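Local coordinates for putative cell surface protein, similar to internalin proteins (Listeria monocytogenes EGD-e, PDB 5KZS), which is of unknown function but, as a leucine-rich-repeat cell surface protein resembling internalins, may take part in contacts with host cells, at residues T105-E108 against G109-R112; N233-N236 against S237-I240; Y283-D286 against I287-V291; T303-T306 against S307-S310. All blocks are in the same frame, centred on the assembly; numbering follows the deposited sequence.

Contact 1: T105-E108 against G109-R112; sequences TPPE and GVTR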
loop_
_atom_site.group_PDB
_atom_site.type_symbol
_atom_site.label_atom_id
_atom_site.label_comp_id
_atom_site.label_asym_id
_atom_site.label_seq_id
_atom_site.Cartn_x
_atom_site.Cartn_y
_atom_site.Cartn_z
ATOM N N THR A 105 -12.499 -3.855 -1.911
ATOM C CA THR A 105 -11.662 -5.056 -1.930
ATOM C C THR A 105 -12.593 -6.271 -1.981
ATOM O O THR A 105 -13.672 -6.227 -1.401
ATOM C CB THR A 105 -10.628 -5.162 -0.757
ATOM O OG1 THR A 105 -11.061 -6.116 0.213
ATOM C CG2 THR A 105 -10.307 -3.793 -0.096
ATOM N N PRO A 106 -12.209 -7.345 -2.701
ATOM C CA PRO A 106 -13.144 -8.478 -2.735
ATOM C C PRO A 106 -13.334 -9.181 -1.388
ATOM O O PRO A 106 -12.587 -8.911 -0.443
ATOM C CB PRO A 106 -12.505 -9.444 -3.743
ATOM C CG PRO A 106 -11.645 -8.596 -4.594
ATOM C CD PRO A 106 -11.150 -7.487 -3.719
ATOM N N PRO A 107 -14.331 -10.081 -1.304
ATOM C CA PRO A 107 -14.514 -10.918 -0.114
ATOM C C PRO A 107 -13.312 -11.795 0.223
ATOM O O PRO A 107 -12.362 -11.866 -0.551
ATOM C CB PRO A 107 -15.729 -11.797 -0.473
ATOM C CG PRO A 107 -16.107 -11.448 -1.875
ATOM C CD PRO A 107 -15.522 -10.112 -2.165
ATOM N N GLU A 108 -13.383 -12.467 1.365
ATOM C CA GLU A 108 -12.295 -13.311 1.850
ATOM C C GLU A 108 -12.032 -14.507 0.918
ATOM O O GLU A 108 -12.963 -15.229 0.536
ATOM C CB GLU A 108 -12.602 -13.803 3.280
ATOM C CG GLU A 108 -11.443 -14.500 4.008
ATOM C CD GLU A 108 -10.203 -13.623 4.155
ATOM O OE1 GLU A 108 -9.088 -14.107 3.840
ATOM O OE2 GLU A 108 -10.342 -12.449 4.573
ATOM N N GLY A 109 -10.755 -14.695 0.564
ATOM C CA GLY A 109 -10.310 -15.778 -0.321
ATOM C C GLY A 109 -10.861 -15.691 -1.735
ATOM O O GLY A 109 -11.088 -16.717 -2.371
ATOM N N VAL A 110 -11.085 -14.464 -2.213
ATOM C CA VAL A 110 -11.586 -14.202 -3.561
ATOM C C VAL A 110 -10.557 -13.353 -4.318
ATOM O O VAL A 110 -10.330 -12.183 -3.991
ATOM C CB VAL A 110 -12.952 -13.487 -3.523
ATOM C CG1 VAL A 110 -13.444 -13.198 -4.936
ATOM C CG2 VAL A 110 -13.963 -14.331 -2.755
ATOM N N THR A 111 -9.954 -13.956 -5.340
ATOM C CA THR A 111 -8.897 -13.329 -6.124
ATOM C C THR A 111 -9.478 -12.604 -7.344
ATOM O O THR A 111 -10.121 -13.232 -8.187
ATOM C CB THR A 111 -7.903 -14.398 -6.622
ATOM O OG1 THR A 111 -7.557 -15.274 -5.544
ATOM C CG2 THR A 111 -6.642 -13.755 -7.173
ATOM N N ARG A 112 -9.251 -11.294 -7.429
ATOM C CA ARG A 112 -9.512 -10.540 -8.651
ATOM C C ARG A 112 -8.251 -9.853 -9.167
ATOM O O ARG A 112 -7.386 -9.464 -8.388
ATOM C CB ARG A 112 -10.598 -9.486 -8.432
ATOM C CG ARG A 112 -11.973 -10.035 -8.097
ATOM C CD ARG A 112 -12.666 -10.718 -9.257
ATOM N NE ARG A 112 -13.903 -11.336 -8.778
ATOM C CZ ARG A 112 -14.137 -12.643 -8.610
ATOM N NH1 ARG A 112 -13.235 -13.576 -8.912
ATOM N NH2 ARG A 112 -15.323 -13.026 -8.131
#
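Val110 spreads its two methyls over two prolines: with chi1 at 179°, CG1 lies trans to the backbone N and CG2 falls beside that N. The first branch meets Pro106, its CG1 lying 4.0 Å from Pro106 CB, while the second goes to Pro107, where Val110 CG2 is 3.7 Å from Pro107 CG. Arg112 comes at Pro106 by another route. Arg112 CG, set beside its own backbone N by chi1 (-64°), sits 3.8 Å from Pro106 CG. The bend at chi2 then carries the guanidinium past Val110, whose CG1 lies 3.6 Å above the guanidinium plane, toward its rim. These side chains gather at and beside a type II beta turn from Pro107 to Val110, in the surface loop joining strand 100-103 of the solenoid's parallel sheet to strand 113-114, one of the connections between strands of the leucine-rich-repeat fold. Gly109 takes the third position of the turn with the positive phi of that turn type. The closing bond, Val110 N to Pro107 O, is weak at 3.3 Å and bent to 134°. Beyond the turn, the charged end of Arg112 ties the loop to earlier parts of the solenoid: NE donates to Phe82 O and NH2 makes a salt bridge with Glu56, whereas NH1 reaches Thr111 O in a weak bond 3.2 Å long.

Contact 2: N233-N236 against S237-I240; sequences NVLN and SIFI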
loop_
_atom_site.group_PDB
_atom_site.type_symbol
_atom_site.label_atom_id
_atom_site.label_comp_id
_atom_site.label_asym_id
_atom_site.label_seq_id
_atom_site.Cartn_x
_atom_site.Cartn_y
_atom_site.Cartn_z
ATOM N N ASN A 233 17.154 11.132 6.086
ATOM C CA ASN A 233 16.503 12.365 5.579
ATOM C C ASN A 233 15.033 12.528 5.988
ATOM O O ASN A 233 14.497 13.636 5.940
ATOM C CB ASN A 233 16.593 12.458 4.044
ATOM C CG ASN A 233 18.008 12.604 3.542
ATOM O OD1 ASN A 233 18.917 12.963 4.287
ATOM N ND2 ASN A 233 18.203 12.318 2.266
ATOM N N VAL A 234 14.395 11.432 6.378
ATOM C CA VAL A 234 12.972 11.429 6.678
ATOM C C VAL A 234 12.703 10.783 8.030
ATOM O O VAL A 234 11.637 10.218 8.258
ATOM C CB VAL A 234 12.184 10.708 5.564
ATOM C CG1 VAL A 234 12.292 11.490 4.264
ATOM C CG2 VAL A 234 12.654 9.264 5.371
ATOM N N LEU A 235 13.661 10.895 8.940
ATOM C CA LEU A 235 13.586 10.153 10.182
ATOM C C LEU A 235 12.399 10.595 11.016
ATOM O O LEU A 235 11.646 9.747 11.482
ATOM C CB LEU A 235 14.884 10.289 10.980
ATOM C CG LEU A 235 15.033 9.374 12.194
ATOM C CD1 LEU A 235 14.779 7.907 11.865
ATOM C CD2 LEU A 235 16.424 9.573 12.766
ATOM N N ASN A 236 12.210 11.910 11.158
ATOM C CA ASN A 236 11.092 12.484 11.960
ATOM C C ASN A 236 9.718 11.905 11.595
ATOM O O ASN A 236 8.869 11.681 12.458
ATOM C CB ASN A 236 11.000 14.009 11.784
ATOM C CG ASN A 236 12.302 14.726 12.102
ATOM O OD1 ASN A 236 12.920 14.491 13.142
ATOM N ND2 ASN A 236 12.722 15.611 11.202
ATOM N N SER A 237 9.531 11.672 10.302
ATOM C CA SER A 237 8.288 11.181 9.764
ATOM C C SER A 237 8.069 9.679 9.907
ATOM O O SER A 237 7.002 9.202 9.524
ATOM C CB SER A 237 8.220 11.547 8.283
ATOM O OG SER A 237 8.481 12.930 8.110
ATOM N N ILE A 238 9.031 8.918 10.433
ATOM C CA ILE A 238 8.859 7.465 10.460
ATOM C C ILE A 238 7.957 7.017 11.603
ATOM O O ILE A 238 7.947 7.627 12.673
ATOM C CB ILE A 238 10.196 6.714 10.483
ATOM C CG1 ILE A 238 10.895 6.905 9.134
ATOM C CG2 ILE A 238 9.992 5.220 10.731
ATOM C CD1 ILE A 238 12.365 6.552 9.112
ATOM N N PHE A 239 7.173 5.973 11.325
ATOM C CA PHE A 239 6.466 5.188 12.331
ATOM C C PHE A 239 6.856 3.728 12.150
ATOM O O PHE A 239 6.666 3.154 11.083
ATOM C CB PHE A 239 4.950 5.346 12.169
ATOM C CG PHE A 239 4.131 4.312 12.917
ATOM C CD1 PHE A 239 3.812 3.078 12.323
ATOM C CD2 PHE A 239 3.653 4.574 14.202
ATOM C CE1 PHE A 239 3.059 2.132 13.006
ATOM C CE2 PHE A 239 2.900 3.629 14.882
ATOM C CZ PHE A 239 2.600 2.409 14.285
ATOM N N ILE A 240 7.410 3.133 13.194
ATOM C CA ILE A 240 7.611 1.691 13.249
ATOM C C ILE A 240 7.270 1.279 14.662
ATOM O O ILE A 240 7.646 1.964 15.616
ATOM C CB ILE A 240 9.076 1.284 12.937
ATOM C CG1 ILE A 240 9.400 1.574 11.469
ATOM C CG2 ILE A 240 9.341 -0.192 13.281
ATOM C CD1 ILE A 240 10.859 1.449 11.119
#
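Ile238 folds back over the turn that delivers it into strand 238-239, the last strand of the parallel sheet of the leucine-rich-repeat solenoid. That turn is a type I beta turn running from Leu235 to Ile238. The isoleucine side chain can be followed outward from the backbone. Its CB stands 3.5 Å from Leu235 O, the acceptor of the turn. Because chi1 is -69°, CG1 swings to the side of the backbone N and so back toward the preceding residues, where Ile238 CG1 comes within 3.5 Å of Val234 O. At the tip, Ile238 CD1 touches the CD1 methyl of Leu235 at 3.9 Å, the two side chains meeting at a slant. Leu235 in turn rests on Gln267 and Glu270 of helix 263-270, so the turn lies where the end of the repeats meets the following part of the chain. Val234 packs on Leu220 of the adjacent strand 219-221.

Polar groups of the turn are shared out between local and neighbouring partners. Ser237 N makes a weak bond to Val234 O, 3.3 Å long. The Ser237 hydroxyl looks outside the turn, its OG being hydrogen-bonded to Leu217 O. The stronger bond is the one that closes the turn: Ile238 N points at Leu235 O across 2.9 Å with an N-H...O angle of 167°, yet it arrives from above the carbonyl plane, 52° out of it.

Contact 3: Y283-D286 against I287-V291; sequences YSAD and IPVEV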
loop_
_atom_site.group_PDB
_atom_site.type_symbol
_atom_site.label_atom_id
_atom_site.label_comp_id
_atom_site.label_asym_id
_atom_site.label_seq_id
_atom_site.Cartn_x
_atom_site.Cartn_y
_atom_site.Cartn_z
ATOM N N TYR A 283 19.347 -16.612 23.211
ATOM C CA TYR A 283 19.522 -17.676 22.232
ATOM C C TYR A 283 18.496 -18.781 22.457
ATOM O O TYR A 283 17.947 -18.911 23.546
ATOM C CB TYR A 283 20.958 -18.215 22.259
ATOM C CG TYR A 283 21.327 -19.061 23.460
ATOM C CD1 TYR A 283 21.078 -20.441 23.467
ATOM C CD2 TYR A 283 21.951 -18.495 24.576
ATOM C CE1 TYR A 283 21.423 -21.232 24.556
ATOM C CE2 TYR A 283 22.300 -19.277 25.670
ATOM C CZ TYR A 283 22.033 -20.646 25.657
ATOM O OH TYR A 283 22.371 -21.430 26.740
ATOM N N SER A 284 18.268 -19.580 21.420
ATOM C CA SER A 284 17.210 -20.599 21.415
ATOM C C SER A 284 17.619 -21.921 22.089
ATOM O O SER A 284 18.771 -22.348 22.015
ATOM C CB SER A 284 16.722 -20.855 19.978
ATOM O OG SER A 284 16.557 -22.238 19.709
ATOM N N ALA A 285 16.648 -22.547 22.753
ATOM C CA ALA A 285 16.764 -23.917 23.278
ATOM C C ALA A 285 15.339 -24.480 23.465
ATOM O O ALA A 285 14.395 -23.954 22.862
ATOM C CB ALA A 285 17.555 -23.930 24.583
ATOM N N ASP A 286 15.173 -25.537 24.267
ATOM C CA ASP A 286 13.828 -26.029 24.628
ATOM C C ASP A 286 12.966 -24.869 25.130
ATOM O O ASP A 286 11.845 -24.664 24.653
ATOM C CB ASP A 286 13.900 -27.135 25.697
ATOM C CG ASP A 286 14.254 -28.503 25.118
ATOM O OD1 ASP A 286 13.656 -28.907 24.096
ATOM O OD2 ASP A 286 15.116 -29.189 25.703
ATOM N N ILE A 287 13.515 -24.128 26.094
ATOM C CA ILE A 287 13.042 -22.791 26.457
ATOM C C ILE A 287 14.198 -21.825 26.176
ATOM O O ILE A 287 15.334 -22.108 26.574
ATOM C CB ILE A 287 12.601 -22.716 27.941
ATOM C CG1 ILE A 287 11.411 -23.671 28.162
ATOM C CG2 ILE A 287 12.246 -21.279 28.344
ATOM C CD1 ILE A 287 10.734 -23.586 29.518
ATOM N N PRO A 288 13.920 -20.689 25.489
ATOM C CA PRO A 288 15.007 -19.758 25.161
ATOM C C PRO A 288 15.710 -19.187 26.401
ATOM O O PRO A 288 15.066 -18.947 27.428
ATOM C CB PRO A 288 14.309 -18.652 24.348
ATOM C CG PRO A 288 12.871 -18.751 24.698
ATOM C CD PRO A 288 12.620 -20.202 24.984
ATOM N N VAL A 289 17.022 -18.989 26.274
ATOM C CA VAL A 289 17.912 -18.605 27.370
ATOM C C VAL A 289 18.334 -17.143 27.212
ATOM O O VAL A 289 18.940 -16.764 26.212
ATOM C CB VAL A 289 19.171 -19.507 27.393
ATOM C CG1 VAL A 289 20.174 -19.051 28.453
ATOM C CG2 VAL A 289 18.779 -20.967 27.604
ATOM N N GLU A 290 18.027 -16.342 28.227
ATOM C CA GLU A 290 18.355 -14.919 28.225
ATOM C C GLU A 290 19.838 -14.728 28.563
ATOM O O GLU A 290 20.495 -15.630 29.091
ATOM C CB GLU A 290 17.461 -14.157 29.227
ATOM C CG GLU A 290 16.863 -12.855 28.692
ATOM C CD GLU A 290 15.783 -13.070 27.639
ATOM O OE1 GLU A 290 14.958 -13.992 27.787
ATOM O OE2 GLU A 290 15.755 -12.306 26.657
ATOM N N VAL A 291 20.345 -13.541 28.248
ATOM C CA VAL A 291 21.762 -13.202 28.402
ATOM C C VAL A 291 21.850 -11.692 28.627
ATOM O O VAL A 291 21.070 -10.943 28.057
ATOM C CB VAL A 291 22.541 -13.681 27.145
ATOM C CG1 VAL A 291 23.617 -12.695 26.689
ATOM C CG2 VAL A 291 23.124 -15.078 27.361
#
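Ile287 touches Ala285 with its backbone, Ile287 O lying 3.5 Å from Ala285 CB, while its own CB points away from 283-286. The chain is here rounding the tip of a beta hairpin between strands 279-283 and 289-296. Pro288 follows and runs beside the carbonyl of Tyr283: Pro288 CA is 3.5 Å from Tyr283 O. Val289 then starts the returning strand as the antiparallel, hydrogen-bonded partner of Tyr283. Val289 N donates to Tyr283 O at 2.9 Å, nearly straight at 165°, and Tyr283 N gives its hydrogen back to Val289 O at 3.0 Å. Above this pair of bonds the two side chains run alongside each other on one face of the sheet. Chi1 of Tyr283, 73°, sets the ring between its own backbone N and carbonyl carbon, which lays it over the neighbouring valine. Val289 CB is 3.8 Å from the centroid of the Tyr283 ring and 24° off the ring normal, a CH-pi contact, with Val289 CG1 3.5 Å from Tyr283 CE2. Glu290 next turns to the other side, where it rests on Leu280 and Ser282. Tyr314 also meets the Tyr283 ring, edge-to-face, so the ring is positioned by dispersion and CH-pi contacts while the backbone N and O of Tyr283 are both paired with Val289, holding the strands in register at the hairpin end.

Contact 4: T303-T306 against S307-S310; sequences TLDT and SELS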
loop_
_atom_site.group_PDB
_atom_site.type_symbol
_atom_site.label_atom_id
_atom_site.label_comp_id
_atom_site.label_asym_id
_atom_site.label_seq_id
_atom_site.Cartn_x
_atom_site.Cartn_y
_atom_site.Cartn_z
ATOM N N THR A 303 25.574 -4.957 22.796
ATOM C CA THR A 303 26.486 -6.006 23.244
ATOM C C THR A 303 25.745 -7.045 24.077
ATOM O O THR A 303 25.010 -6.698 24.998
ATOM C CB THR A 303 27.654 -5.412 24.047
ATOM O OG1 THR A 303 28.369 -4.491 23.210
ATOM C CG2 THR A 303 28.611 -6.510 24.511
ATOM N N LEU A 304 25.936 -8.311 23.722
ATOM C CA LEU A 304 25.392 -9.428 24.469
ATOM C C LEU A 304 26.531 -10.086 25.242
ATOM O O LEU A 304 27.580 -10.374 24.667
ATOM C CB LEU A 304 24.768 -10.462 23.532
ATOM C CG LEU A 304 23.774 -10.097 22.396
ATOM C CD1 LEU A 304 22.707 -11.183 22.311
ATOM C CD2 LEU A 304 23.121 -8.727 22.524
ATOM N N ASP A 305 26.329 -10.327 26.536
ATOM C CA ASP A 305 27.311 -11.052 27.342
ATOM C C ASP A 305 27.283 -12.559 27.021
ATOM O O ASP A 305 26.686 -13.359 27.741
ATOM C CB ASP A 305 27.103 -10.777 28.839
ATOM C CG ASP A 305 28.335 -11.106 29.684
ATOM O OD1 ASP A 305 29.193 -11.903 29.235
ATOM O OD2 ASP A 305 28.442 -10.552 30.803
ATOM N N THR A 306 27.972 -12.927 25.939
ATOM C CA THR A 306 28.082 -14.324 25.493
ATOM C C THR A 306 29.263 -15.073 26.104
ATOM O O THR A 306 29.584 -16.171 25.649
ATOM C CB THR A 306 28.189 -14.407 23.947
ATOM O OG1 THR A 306 29.261 -13.574 23.472
ATOM C CG2 THR A 306 26.886 -13.968 23.311
ATOM N N SER A 307 29.880 -14.513 27.149
ATOM C CA SER A 307 31.147 -15.035 27.661
ATOM C C SER A 307 31.074 -16.332 28.473
ATOM O O SER A 307 32.112 -16.900 28.781
ATOM C CB SER A 307 31.875 -13.960 28.485
ATOM O OG SER A 307 31.206 -13.657 29.689
ATOM N N GLU A 308 29.882 -16.805 28.826
ATOM C CA GLU A 308 29.756 -18.026 29.630
ATOM C C GLU A 308 29.448 -19.276 28.804
ATOM O O GLU A 308 29.332 -20.365 29.352
ATOM C CB GLU A 308 28.695 -17.828 30.720
ATOM C CG GLU A 308 29.137 -16.886 31.831
ATOM C CD GLU A 308 28.002 -16.016 32.364
ATOM O OE1 GLU A 308 27.174 -16.510 33.165
ATOM O OE2 GLU A 308 27.949 -14.822 31.985
ATOM N N LEU A 309 29.363 -19.135 27.488
ATOM C CA LEU A 309 28.867 -20.214 26.630
ATOM C C LEU A 309 29.963 -21.216 26.252
ATOM O O LEU A 309 31.085 -20.816 25.902
ATOM C CB LEU A 309 28.277 -19.627 25.342
ATOM C CG LEU A 309 27.222 -18.533 25.480
ATOM C CD1 LEU A 309 27.000 -17.865 24.132
ATOM C CD2 LEU A 309 25.935 -19.118 26.034
ATOM N N SER A 310 29.622 -22.510 26.292
ATOM C CA SER A 310 30.500 -23.572 25.766
ATOM C C SER A 310 30.523 -23.546 24.229
ATOM O O SER A 310 29.626 -22.963 23.611
ATOM C CB SER A 310 30.100 -24.969 26.290
ATOM O OG SER A 310 28.863 -24.960 26.983
HETATM O O HOH W 1 31.748 -18.044 25.329
#
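Asp305 OD1 takes two donors from Ser307. The hydroxyl is the stronger: Ser307 OG gives its hydrogen, at 2.7 Å, to Asp305 OD1, which accepts it on its syn lone pair, on the side of the other carboxylate oxygen. Ser307 N reaches the same oxygen weakly, 3.4 Å from Asp305 OD1, which makes a stretched Asx turn. The hydroxyl bond depends on the serine chi1 of 68°, which holds OG between its own N and carbonyl carbon and turns it back to the aspartate; the N-H bond needs only OD1 to be held there by the aspartate side chain, whose CG is anti to its backbone N. Just before, Asp305 is the centre of an inverse gamma turn, with a weak bond of 2.9 Å from Thr306 N to Leu304 O. The chain so leaves strand 301-304 and enters a type I beta turn from Thr306 to Leu309, on its way to strand 312-320 of the mixed sheet.

The carbonyl of Thr306 has two donors. Leu309 N closes the turn on Thr306 O only weakly, at 3.5 Å, and a water donates to Thr306 O at 2.9 Å while giving its other hydrogen to Leu309 O, also at 2.9 Å. The buried Thr306 hydroxyl is satisfied by Glu256 O. On the apolar side, Leu309 CD1 meets Thr306 CB at 3.7 Å, and Thr306 also rests on Phe316 and Leu337. Glu308 OE2 comes to 4.2 Å from Asp305 OD1, two like charges near each other, which could modestly raise the proton affinity of either carboxylate; the two serine donors on OD1 probably offset this for Asp305.

The four contacts follow one another in series along one elongated chain. Contacts 1 and 2 belong to the parallel-sheet solenoid and lie on opposite sides of the chain's centre, with their own centres about 33 Å apart; contact 2 sits at its last strand, contact 1 on a loop further back. Contacts 3 and 4 are in the mixed sheet that follows. Their centres are about 12 Å apart and they touch: Val291 CG1 is 3.3 Å from Asp305 O, and Tyr283 CE2 is 3.7 Å from Leu309 CD2, contact 3 reaching strand 289-296 and contact 4 strand 301-304, neighbours in the sheet. Contact 2 stays about 19 Å from both at the nearest atoms.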